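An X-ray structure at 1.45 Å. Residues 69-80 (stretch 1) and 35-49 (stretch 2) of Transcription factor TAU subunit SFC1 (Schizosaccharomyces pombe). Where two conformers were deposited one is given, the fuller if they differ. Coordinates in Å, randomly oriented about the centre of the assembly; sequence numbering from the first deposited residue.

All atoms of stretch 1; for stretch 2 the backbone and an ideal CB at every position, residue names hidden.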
# COMPACT_ATOMS: atom_id res chain seq x y z
N HIS A 69 -13.04 12.89 -4.74
CA HIS A 69 -12.76 12.90 -6.18
C HIS A 69 -11.99 14.12 -6.63
O HIS A 69 -11.84 14.33 -7.83
CB HIS A 69 -14.06 12.78 -6.99
CG HIS A 69 -14.78 11.48 -6.78
ND1 HIS A 69 -14.22 10.25 -7.08
CD2 HIS A 69 -16.01 11.23 -6.27
CE1 HIS A 69 -15.08 9.30 -6.78
NE2 HIS A 69 -16.18 9.86 -6.29
N TYR A 70 -11.46 14.91 -5.70
CA TYR A 70 -10.40 15.86 -6.05
C TYR A 70 -9.01 15.27 -5.80
O TYR A 70 -8.03 15.74 -6.38
CB TYR A 70 -10.57 17.18 -5.30
CG TYR A 70 -11.87 17.92 -5.60
CD1 TYR A 70 -12.34 18.04 -6.91
CD2 TYR A 70 -12.61 18.50 -4.58
CE1 TYR A 70 -13.53 18.71 -7.18
CE2 TYR A 70 -13.78 19.17 -4.85
CZ TYR A 70 -14.21 19.27 -6.16
OH TYR A 70 -15.38 19.93 -6.46
N LEU A 71 -8.94 14.22 -4.99
CA LEU A 71 -7.64 13.63 -4.61
C LEU A 71 -6.83 13.25 -5.85
O LEU A 71 -5.61 13.48 -5.89
CB LEU A 71 -7.88 12.43 -3.71
CG LEU A 71 -6.63 11.68 -3.27
CD1 LEU A 71 -5.70 12.62 -2.53
CD2 LEU A 71 -7.04 10.51 -2.40
N LYS A 72 -7.47 12.69 -6.88
CA LYS A 72 -6.71 12.24 -8.04
C LYS A 72 -6.05 13.38 -8.84
O LYS A 72 -5.05 13.16 -9.52
CB LYS A 72 -7.57 11.38 -8.97
CG LYS A 72 -8.63 12.12 -9.71
CD LYS A 72 -9.26 11.21 -10.77
CE LYS A 72 -10.39 11.91 -11.44
NZ LYS A 72 -10.91 11.10 -12.57
N PHE A 73 -6.61 14.58 -8.72
CA PHE A 73 -6.03 15.74 -9.36
C PHE A 73 -4.92 16.40 -8.55
O PHE A 73 -4.05 17.08 -9.09
CB PHE A 73 -7.15 16.78 -9.62
CG PHE A 73 -8.23 16.31 -10.57
CD1 PHE A 73 -8.05 16.41 -11.92
CD2 PHE A 73 -9.40 15.77 -10.08
CE1 PHE A 73 -9.05 15.97 -12.81
CE2 PHE A 73 -10.39 15.33 -10.94
CZ PHE A 73 -10.21 15.43 -12.30
N ALA A 74 -4.97 16.22 -7.22
CA ALA A 74 -3.99 16.81 -6.30
C ALA A 74 -2.70 15.97 -6.21
O ALA A 74 -1.60 16.52 -6.12
CB ALA A 74 -4.62 16.97 -4.91
N LEU A 75 -2.86 14.65 -6.22
CA LEU A 75 -1.71 13.75 -6.01
C LEU A 75 -0.55 14.02 -6.98
O LEU A 75 0.60 13.99 -6.56
CB LEU A 75 -2.13 12.28 -6.03
CG LEU A 75 -2.79 11.81 -4.72
CD1 LEU A 75 -3.59 10.56 -4.88
CD2 LEU A 75 -1.74 11.66 -3.61
N PRO A 76 -0.84 14.31 -8.26
CA PRO A 76 0.26 14.51 -9.21
C PRO A 76 1.12 15.74 -8.95
O PRO A 76 2.20 15.91 -9.53
CB PRO A 76 -0.49 14.65 -10.57
CG PRO A 76 -1.69 13.84 -10.40
CD PRO A 76 -2.12 14.18 -8.99
N TYR A 77 0.65 16.61 -8.05
CA TYR A 77 1.45 17.75 -7.67
C TYR A 77 2.53 17.44 -6.64
O TYR A 77 3.44 18.24 -6.43
CB TYR A 77 0.56 18.89 -7.12
CG TYR A 77 -0.17 19.64 -8.21
CD1 TYR A 77 -1.41 19.22 -8.67
CD2 TYR A 77 0.41 20.74 -8.82
CE1 TYR A 77 -2.07 19.89 -9.71
CE2 TYR A 77 -0.24 21.42 -9.84
CZ TYR A 77 -1.46 20.98 -10.27
OH TYR A 77 -2.09 21.69 -11.28
N LEU A 78 2.44 16.27 -6.01
CA LEU A 78 3.32 15.90 -4.91
C LEU A 78 3.97 14.53 -5.03
O LEU A 78 4.89 14.24 -4.28
CB LEU A 78 2.55 15.90 -3.59
CG LEU A 78 1.91 17.21 -3.18
CD1 LEU A 78 1.09 16.99 -1.94
CD2 LEU A 78 2.97 18.29 -2.97
N SER A 79 3.46 13.68 -5.90
CA SER A 79 3.80 12.26 -5.87
C SER A 79 3.74 11.63 -7.25
O SER A 79 3.12 12.20 -8.15
CB SER A 79 2.86 11.51 -4.91
OG SER A 79 1.52 11.48 -5.41
N TYR A 80 4.37 10.46 -7.37
CA TYR A 80 4.30 9.62 -8.56
C TYR A 80 3.68 8.27 -8.17
O TYR A 80 3.61 7.95 -6.97
CB TYR A 80 5.70 9.45 -9.18
CG TYR A 80 6.71 8.74 -8.31
CD1 TYR A 80 7.45 9.43 -7.34
CD2 TYR A 80 6.92 7.38 -8.42
CE1 TYR A 80 8.38 8.75 -6.53
CE2 TYR A 80 7.81 6.71 -7.62
CZ TYR A 80 8.56 7.39 -6.69
OH TYR A 80 9.43 6.68 -5.89
N UNK A 35 -7.84 26.99 -6.46
CA UNK A 35 -7.84 27.05 -5.02
C UNK A 35 -8.47 25.78 -4.47
O UNK A 35 -8.04 25.27 -3.45
CB UNK A 35 -8.58 28.29 -4.52
N UNK A 36 -9.47 25.23 -5.18
CA UNK A 36 -10.18 24.06 -4.66
C UNK A 36 -9.19 22.88 -4.54
O UNK A 36 -9.18 22.14 -3.55
CB UNK A 36 -11.36 23.69 -5.57
N UNK A 37 -8.34 22.71 -5.55
CA UNK A 37 -7.36 21.62 -5.52
C UNK A 37 -6.18 21.96 -4.61
O UNK A 37 -5.64 21.08 -3.94
CB UNK A 37 -6.86 21.32 -6.93
N UNK A 38 -5.78 23.23 -4.55
CA UNK A 38 -4.73 23.66 -3.63
C UNK A 38 -5.06 23.26 -2.19
O UNK A 38 -4.18 22.84 -1.44
CB UNK A 38 -4.53 25.17 -3.72
N UNK A 39 -6.32 23.38 -1.78
CA UNK A 39 -6.72 22.97 -0.43
C UNK A 39 -6.37 21.50 -0.20
O UNK A 39 -5.90 21.13 0.86
CB UNK A 39 -8.22 23.20 -0.22
N UNK A 40 -6.59 20.66 -1.21
CA UNK A 40 -6.29 19.23 -1.07
C UNK A 40 -4.79 19.01 -1.03
O UNK A 40 -4.31 18.21 -0.20
CB UNK A 40 -6.91 18.43 -2.22
N UNK A 41 -4.04 19.73 -1.86
CA UNK A 41 -2.59 19.66 -1.86
C UNK A 41 -2.04 20.04 -0.48
O UNK A 41 -1.17 19.33 0.06
CB UNK A 41 -2.01 20.57 -2.94
N UNK A 42 -2.56 21.09 0.14
CA UNK A 42 -2.11 21.48 1.46
C UNK A 42 -2.40 20.43 2.54
O UNK A 42 -1.57 20.25 3.45
CB UNK A 42 -2.77 22.81 1.84
N UNK A 43 -3.52 19.72 2.42
CA UNK A 43 -3.83 18.64 3.34
C UNK A 43 -2.92 17.43 3.13
O UNK A 43 -2.61 16.70 4.08
CB UNK A 43 -5.29 18.23 3.18
N UNK A 44 -2.52 17.18 1.89
CA UNK A 44 -1.65 16.05 1.57
C UNK A 44 -0.22 16.24 2.03
O UNK A 44 0.47 15.27 2.38
CB UNK A 44 -1.66 15.80 0.06
N UNK A 45 0.27 17.48 2.04
CA UNK A 45 1.67 17.70 2.34
C UNK A 45 2.13 17.07 3.67
O UNK A 45 3.11 16.34 3.68
CB UNK A 45 1.94 19.21 2.36
N UNK A 46 1.42 17.35 4.78
CA UNK A 46 1.87 16.73 6.04
C UNK A 46 1.69 15.22 6.04
O UNK A 46 2.45 14.53 6.73
CB UNK A 46 1.11 17.33 7.22
N UNK A 47 0.72 14.69 5.31
CA UNK A 47 0.56 13.24 5.25
C UNK A 47 1.77 12.61 4.57
O UNK A 47 2.24 11.55 5.00
CB UNK A 47 -0.73 12.87 4.51
N UNK A 48 2.31 13.24 3.53
CA UNK A 48 3.50 12.73 2.88
C UNK A 48 4.76 12.94 3.71
O UNK A 48 5.71 12.17 3.55
CB UNK A 48 3.67 13.39 1.51
N UNK A 49 4.78 13.93 4.60
CA UNK A 49 5.88 14.03 5.56
C UNK A 49 5.81 12.88 6.55
O UNK A 49 6.85 12.31 6.92
CB UNK A 49 5.84 15.37 6.30

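Stretch 2 is helical throughout, and stretch 1 runs past it with an almost wholly apolar surface, so the positions that face it call for hydrocarbon. Position 35 has nothing of stretch 1 near its CB, and almost any helix-compatible residue would do; it is Lys-35.

At position 36 CA-to-CB points toward stretch 1, with the ideal CB 5.2 Å from Tyr-70 CE2. A short side chain with a methyl one bond beyond CB could cover the ring, so valine, isoleucine or threonine would be reasonable. The residue is Thr-36, whose CG2 lies over one face of the tyrosine, 4.0 Å from the ring centroid, in a CH-pi contact.

Position 37 points sideways, its ideal CB 5.3 Å from both Phe-73 CB and Ala-74 CB. That gap leaves room for a longer aliphatic chain: leucine, isoleucine or methionine. Ile-37 bridges it with both branches: CD1 reaches Tyr-70 CB at 3.5 Å and Phe-73 CB at 4.1 Å, while CG2 lies 4.0 Å from Ala-74 CB.

Positions 38 and 39 offer stretch 1 no contact, 38 pointing away, and polar residues suit both. They are Gln-38 and Glu-39; Gln-38 NE2 donates to OE2 of the residue at 42 over 2.8 Å.

At position 40 CA-to-CB points toward stretch 1, and the ideal CB is already 3.8 Å from Ala-74 CB. Such closeness favours a compact apolar residue, alanine or valine. Val-40 sets CG1 3.6 Å from Ala-74 CB and CG2 4.0 Å from Tyr-70 CB.

At 41 the backbones come closest, with CA 5.5 Å from the CA of Ala-74. The CB points sideways, near Ala-74, Tyr-77 and Leu-78, so a branched or flexible aliphatic chain fits. Ile-41 extends CD1 to 3.6 Å from Tyr-77 CG, making an off-centre CH-pi contact. Ala-74 sits as a knob among the side chains at 37, 40, 41 and 44.

Position 42 points away and 43 sideways; stretch 1 limits neither, so polar or small helix formers suit. Glu-42 accepts the bond from Gln-38; Ala-43 continues the helix.

Position 44 points toward stretch 1, its ideal CB 3.6 Å from Leu-78 CD1. Leucine or methionine could reach farther. Leu-44 places CD1 3.8 Å from Ala-74 CB and CD2 3.9 Å from Leu-71 CD1.

Position 45 points sideways past Leu-78, suiting a long chain with a polar end. Lys-45 rests CG 4.0 Å from Leu-78 CD1, and its NZ forms a salt bridge with Glu-42 OE2 at 2.9 Å.

Positions 46 and 47 are out of reach, so many residues would do; the N of 46 lacks a helical bond, which allows proline. They are Pro-46, at the kink, and Leu-47.

Position 48 points toward stretch 1 across a wide gap, which a large apolar or aromatic residue could span. The ring of Phe-48 does so: Leu-75 CD2 meets its edge 3.8 Å from CZ, which also lies 3.7 Å from Ser-79 CB. Position 49, out of reach, suits any helix former; it is Glu-49.

Stretch 2 35-49: KTIQEVIEALKPLFE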
# COMPACT_ATOMS: atom_id res chain seq x y z
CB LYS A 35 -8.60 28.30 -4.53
CG LYS A 35 -7.99 29.59 -5.04
CD LYS A 35 -8.70 30.83 -4.50
CE LYS A 35 -8.70 30.89 -2.97
NZ LYS A 35 -9.18 32.21 -2.44
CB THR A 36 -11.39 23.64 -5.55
OG1 THR A 36 -12.35 24.70 -5.55
CG2 THR A 36 -12.06 22.38 -5.03
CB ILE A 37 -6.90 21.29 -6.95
CG1 ILE A 37 -8.09 20.78 -7.76
CG2 ILE A 37 -5.78 20.23 -7.00
CD1 ILE A 37 -8.84 19.58 -7.13
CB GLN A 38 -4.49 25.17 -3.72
CG GLN A 38 -3.21 25.58 -3.03
CD GLN A 38 -1.97 24.97 -3.70
OE1 GLN A 38 -1.85 24.97 -4.93
NE2 GLN A 38 -1.04 24.47 -2.89
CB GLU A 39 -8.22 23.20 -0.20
CG GLU A 39 -8.68 22.96 1.24
CD GLU A 39 -10.20 23.05 1.41
OE1 GLU A 39 -10.87 23.53 0.48
OE2 GLU A 39 -10.71 22.62 2.46
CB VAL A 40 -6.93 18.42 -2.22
CG1 VAL A 40 -6.71 16.93 -2.00
CG2 VAL A 40 -8.43 18.75 -2.33
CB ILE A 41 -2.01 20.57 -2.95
CG1 ILE A 41 -2.37 20.05 -4.34
CG2 ILE A 41 -0.49 20.73 -2.75
CD1 ILE A 41 -2.03 21.04 -5.46
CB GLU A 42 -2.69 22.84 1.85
CG GLU A 42 -2.17 23.97 0.95
CD GLU A 42 -0.67 24.01 0.88
OE1 GLU A 42 -0.03 24.02 1.94
OE2 GLU A 42 -0.13 23.99 -0.24
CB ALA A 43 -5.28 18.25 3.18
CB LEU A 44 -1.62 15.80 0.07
CG LEU A 44 -2.88 15.17 -0.51
CD1 LEU A 44 -2.82 15.20 -2.02
CD2 LEU A 44 -3.02 13.74 -0.00
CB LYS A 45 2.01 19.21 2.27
CG LYS A 45 2.14 19.74 0.81
CD LYS A 45 2.35 21.23 0.80
CE LYS A 45 2.60 21.76 -0.62
NZ LYS A 45 2.66 23.27 -0.63
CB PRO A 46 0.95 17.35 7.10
CG PRO A 46 -0.12 18.05 6.36
CD PRO A 46 0.43 18.40 5.01
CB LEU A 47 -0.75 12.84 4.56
CG LEU A 47 -2.04 13.26 5.31
CD1 LEU A 47 -3.32 13.04 4.52
CD2 LEU A 47 -2.15 12.53 6.63
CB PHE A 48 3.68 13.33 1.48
CG PHE A 48 2.87 12.63 0.42
CD1 PHE A 48 3.19 11.34 0.02
CD2 PHE A 48 1.79 13.25 -0.16
CE1 PHE A 48 2.46 10.68 -0.95
CE2 PHE A 48 1.05 12.58 -1.15
CZ PHE A 48 1.38 11.30 -1.53
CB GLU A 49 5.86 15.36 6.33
CG GLU A 49 6.07 16.56 5.46
CD GLU A 49 7.48 16.66 4.85
OE1 GLU A 49 8.38 15.89 5.21
OE2 GLU A 49 7.67 17.55 4.00
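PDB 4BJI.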